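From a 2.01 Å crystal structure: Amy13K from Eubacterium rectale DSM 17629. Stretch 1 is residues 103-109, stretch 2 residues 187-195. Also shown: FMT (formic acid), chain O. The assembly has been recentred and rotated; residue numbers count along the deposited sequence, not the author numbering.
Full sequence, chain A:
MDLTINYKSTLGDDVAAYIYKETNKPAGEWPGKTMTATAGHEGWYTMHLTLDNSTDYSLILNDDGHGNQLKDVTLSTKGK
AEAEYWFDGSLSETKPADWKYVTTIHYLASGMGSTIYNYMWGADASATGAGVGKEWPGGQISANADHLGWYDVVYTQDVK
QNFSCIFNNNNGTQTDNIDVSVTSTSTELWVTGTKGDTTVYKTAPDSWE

Stretch 1, residues 103-109: TTIHYLA
Stretch 2, residues 187-195: TELWVTGTK

How do the two strands begin their pairing? Strands 103-108 and 188-192 run parallel, their axes 19° apart and 4.6 Å at closest approach, with Thr103 level with Thr187 and Leu108 with Thr192. Most strand residues lie near -120/130; Leu108 is at -91/102, and Leu189 and Thr192 are at -134/155. Thr187 (-71/135, chi1 m) offers its O to Thr104 N at 2.9 Å. Thr187 N donates to a water O at 2.9 Å, and that water O lies 3.0 Å from Thr103 OG1, so it bridges the two stretches just before the first bridged pair, Thr104 and Glu188.

What does Glu188 do beside Thr104? Their side chains leave the same face, with Thr104 CA and Glu188 CA 4.8 Å apart. Glu188 is extended (chi1 t, chi2 t, chi3 20°), which carries OE2 to His106 NE2, a 2.8 Å hydrogen bond donated by the imidazole at its ring edge. His106 holds chi1 m and chi2 -67°.

How do Leu189 and Trp190 continue the ladder? Leu189 (m, t) bonds both ways: its N to Thr104 O and its O from His106 N, each 2.9 Å. Its side chain shares the opposite face with Ile105 (m, t). Trp190 (chi1 m, chi2 -97°) returns to the Glu188 face, where His106 CD2 lies over its ring, 3.2 Å from Trp190 NE1; the ring planes meet obliquely at 36°.

What closes the contact? Val191 N donates to His106 O at 2.7 Å, and Val191 O accepts from Leu108 N at 3.0 Å. Val191 (chi1 t) packs its CG2 3.8 Å from Ile105 CG2 and its CG1 3.9 Å from Tyr107 CD1. Thr192 is chi1 p. The backbone of Gly193, at 98/-174, calls for glycine because a CB would jam against the carbonyl O of Thr192. Tyr107 (chi1 t, chi2 65°) reaches past Val191 so that OH donates to Gly193 O at 2.5 Å.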

# COMPACT_ATOMS: atom_id res chain seq x y z
N THR A 103 5.25 -1.50 4.89
CA THR A 103 3.83 -1.58 5.17
C THR A 103 3.42 -0.45 6.11
O THR A 103 3.91 -0.36 7.24
CB THR A 103 3.44 -2.93 5.78
OG1 THR A 103 3.93 -3.99 4.94
CG2 THR A 103 1.93 -3.06 5.91
N THR A 104 2.53 0.41 5.62
CA THR A 104 2.04 1.56 6.39
C THR A 104 0.62 1.31 6.85
O THR A 104 -0.25 0.98 6.04
CB THR A 104 2.09 2.85 5.55
OG1 THR A 104 3.42 3.05 5.06
CG2 THR A 104 1.66 4.06 6.38
N ILE A 105 0.38 1.46 8.15
CA ILE A 105 -0.95 1.24 8.72
C ILE A 105 -1.41 2.46 9.50
O ILE A 105 -0.74 2.90 10.43
CB ILE A 105 -0.97 0.00 9.63
CG1 ILE A 105 -0.41 -1.22 8.90
CG2 ILE A 105 -2.39 -0.28 10.10
CD1 ILE A 105 -0.11 -2.40 9.80
N HIS A 106 -2.56 3.00 9.10
CA HIS A 106 -3.15 4.16 9.75
C HIS A 106 -4.27 3.73 10.70
O HIS A 106 -5.13 2.94 10.32
CB HIS A 106 -3.71 5.13 8.71
CG HIS A 106 -2.73 5.52 7.65
ND1 HIS A 106 -1.60 6.28 7.92
CD2 HIS A 106 -2.70 5.27 6.32
CE1 HIS A 106 -0.93 6.47 6.80
NE2 HIS A 106 -1.57 5.87 5.82
N TYR A 107 -4.24 4.24 11.92
CA TYR A 107 -5.30 3.97 12.89
C TYR A 107 -6.00 5.24 13.35
O TYR A 107 -5.36 6.21 13.74
CB TYR A 107 -4.76 3.23 14.10
CG TYR A 107 -5.83 2.91 15.11
CD1 TYR A 107 -6.86 2.03 14.80
CD2 TYR A 107 -5.83 3.49 16.37
CE1 TYR A 107 -7.85 1.73 15.71
CE2 TYR A 107 -6.82 3.20 17.29
CZ TYR A 107 -7.83 2.32 16.96
OH TYR A 107 -8.81 2.03 17.87
N LEU A 108 -7.33 5.21 13.31
CA LEU A 108 -8.15 6.32 13.76
C LEU A 108 -8.49 6.19 15.23
O LEU A 108 -9.38 5.42 15.61
CB LEU A 108 -9.44 6.40 12.94
CG LEU A 108 -10.45 7.47 13.35
CD1 LEU A 108 -9.85 8.86 13.22
CD2 LEU A 108 -11.70 7.33 12.51
N ALA A 109 -7.78 6.94 16.07
CA ALA A 109 -8.04 6.92 17.51
C ALA A 109 -9.21 7.83 17.86
O ALA A 109 -9.20 9.02 17.54
CB ALA A 109 -6.80 7.34 18.27
N THR A 187 2.51 -1.61 0.74
CA THR A 187 1.16 -1.91 1.19
C THR A 187 0.68 -0.87 2.20
O THR A 187 1.42 -0.50 3.11
CB THR A 187 1.08 -3.31 1.83
OG1 THR A 187 1.50 -4.30 0.88
CG2 THR A 187 -0.34 -3.63 2.29
N GLU A 188 -0.55 -0.40 2.02
CA GLU A 188 -1.11 0.62 2.90
C GLU A 188 -2.51 0.21 3.38
O GLU A 188 -3.33 -0.25 2.58
CB GLU A 188 -1.18 1.97 2.18
CG GLU A 188 -1.54 3.14 3.08
CD GLU A 188 -1.46 4.47 2.37
OE1 GLU A 188 -1.50 4.49 1.12
OE2 GLU A 188 -1.36 5.51 3.06
N LEU A 189 -2.76 0.38 4.67
CA LEU A 189 -4.04 0.01 5.27
C LEU A 189 -4.56 1.10 6.20
O LEU A 189 -3.80 1.91 6.73
CB LEU A 189 -3.90 -1.30 6.06
CG LEU A 189 -3.45 -2.52 5.27
CD1 LEU A 189 -3.07 -3.65 6.22
CD2 LEU A 189 -4.54 -2.97 4.31
N TRP A 190 -5.88 1.12 6.38
CA TRP A 190 -6.54 2.04 7.31
C TRP A 190 -7.40 1.23 8.29
O TRP A 190 -8.15 0.35 7.87
CB TRP A 190 -7.41 3.05 6.56
CG TRP A 190 -6.63 4.01 5.72
CD1 TRP A 190 -6.24 5.27 6.06
CD2 TRP A 190 -6.15 3.79 4.39
NE1 TRP A 190 -5.55 5.85 5.03
CE2 TRP A 190 -5.48 4.96 3.99
CE3 TRP A 190 -6.22 2.71 3.50
CZ2 TRP A 190 -4.88 5.08 2.73
CZ3 TRP A 190 -5.63 2.84 2.25
CH2 TRP A 190 -4.97 4.02 1.88
N VAL A 191 -7.28 1.54 9.58
CA VAL A 191 -8.00 0.80 10.61
C VAL A 191 -8.83 1.73 11.50
O VAL A 191 -8.36 2.80 11.89
CB VAL A 191 -7.04 -0.02 11.49
CG1 VAL A 191 -7.82 -0.90 12.46
CG2 VAL A 191 -6.12 -0.88 10.62
N THR A 192 -10.05 1.31 11.80
CA THR A 192 -10.93 2.03 12.71
C THR A 192 -11.58 1.08 13.71
O THR A 192 -11.72 -0.11 13.43
CB THR A 192 -12.04 2.78 11.96
OG1 THR A 192 -12.86 1.85 11.25
CG2 THR A 192 -11.45 3.79 10.99
N GLY A 193 -11.96 1.61 14.86
CA GLY A 193 -12.73 0.86 15.83
C GLY A 193 -11.88 0.27 16.94
O GLY A 193 -10.69 0.54 17.04
N THR A 194 -12.52 -0.54 17.78
CA THR A 194 -11.85 -1.23 18.88
C THR A 194 -12.36 -2.67 18.91
O THR A 194 -13.01 -3.11 17.97
CB THR A 194 -12.11 -0.52 20.23
OG1 THR A 194 -13.51 -0.35 20.43
CG2 THR A 194 -11.42 0.84 20.25
N LYS A 195 -12.05 -3.39 19.98
CA LYS A 195 -12.43 -4.79 20.11
C LYS A 195 -13.91 -5.00 19.83
O LYS A 195 -14.76 -4.31 20.40
CB LYS A 195 -12.09 -5.32 21.50
CG LYS A 195 -12.10 -6.84 21.61
CD LYS A 195 -10.74 -7.43 21.25
CE LYS A 195 -10.78 -8.94 21.28
NZ LYS A 195 -9.42 -9.54 21.12
C FMT O . -11.51 -2.12 23.68
O1 FMT O . -10.88 -3.00 24.27
O2 FMT O . -12.55 -2.37 23.06
O HOH W 1 4.50 -3.28 2.04
O HOH W 2 -11.80 4.40 15.23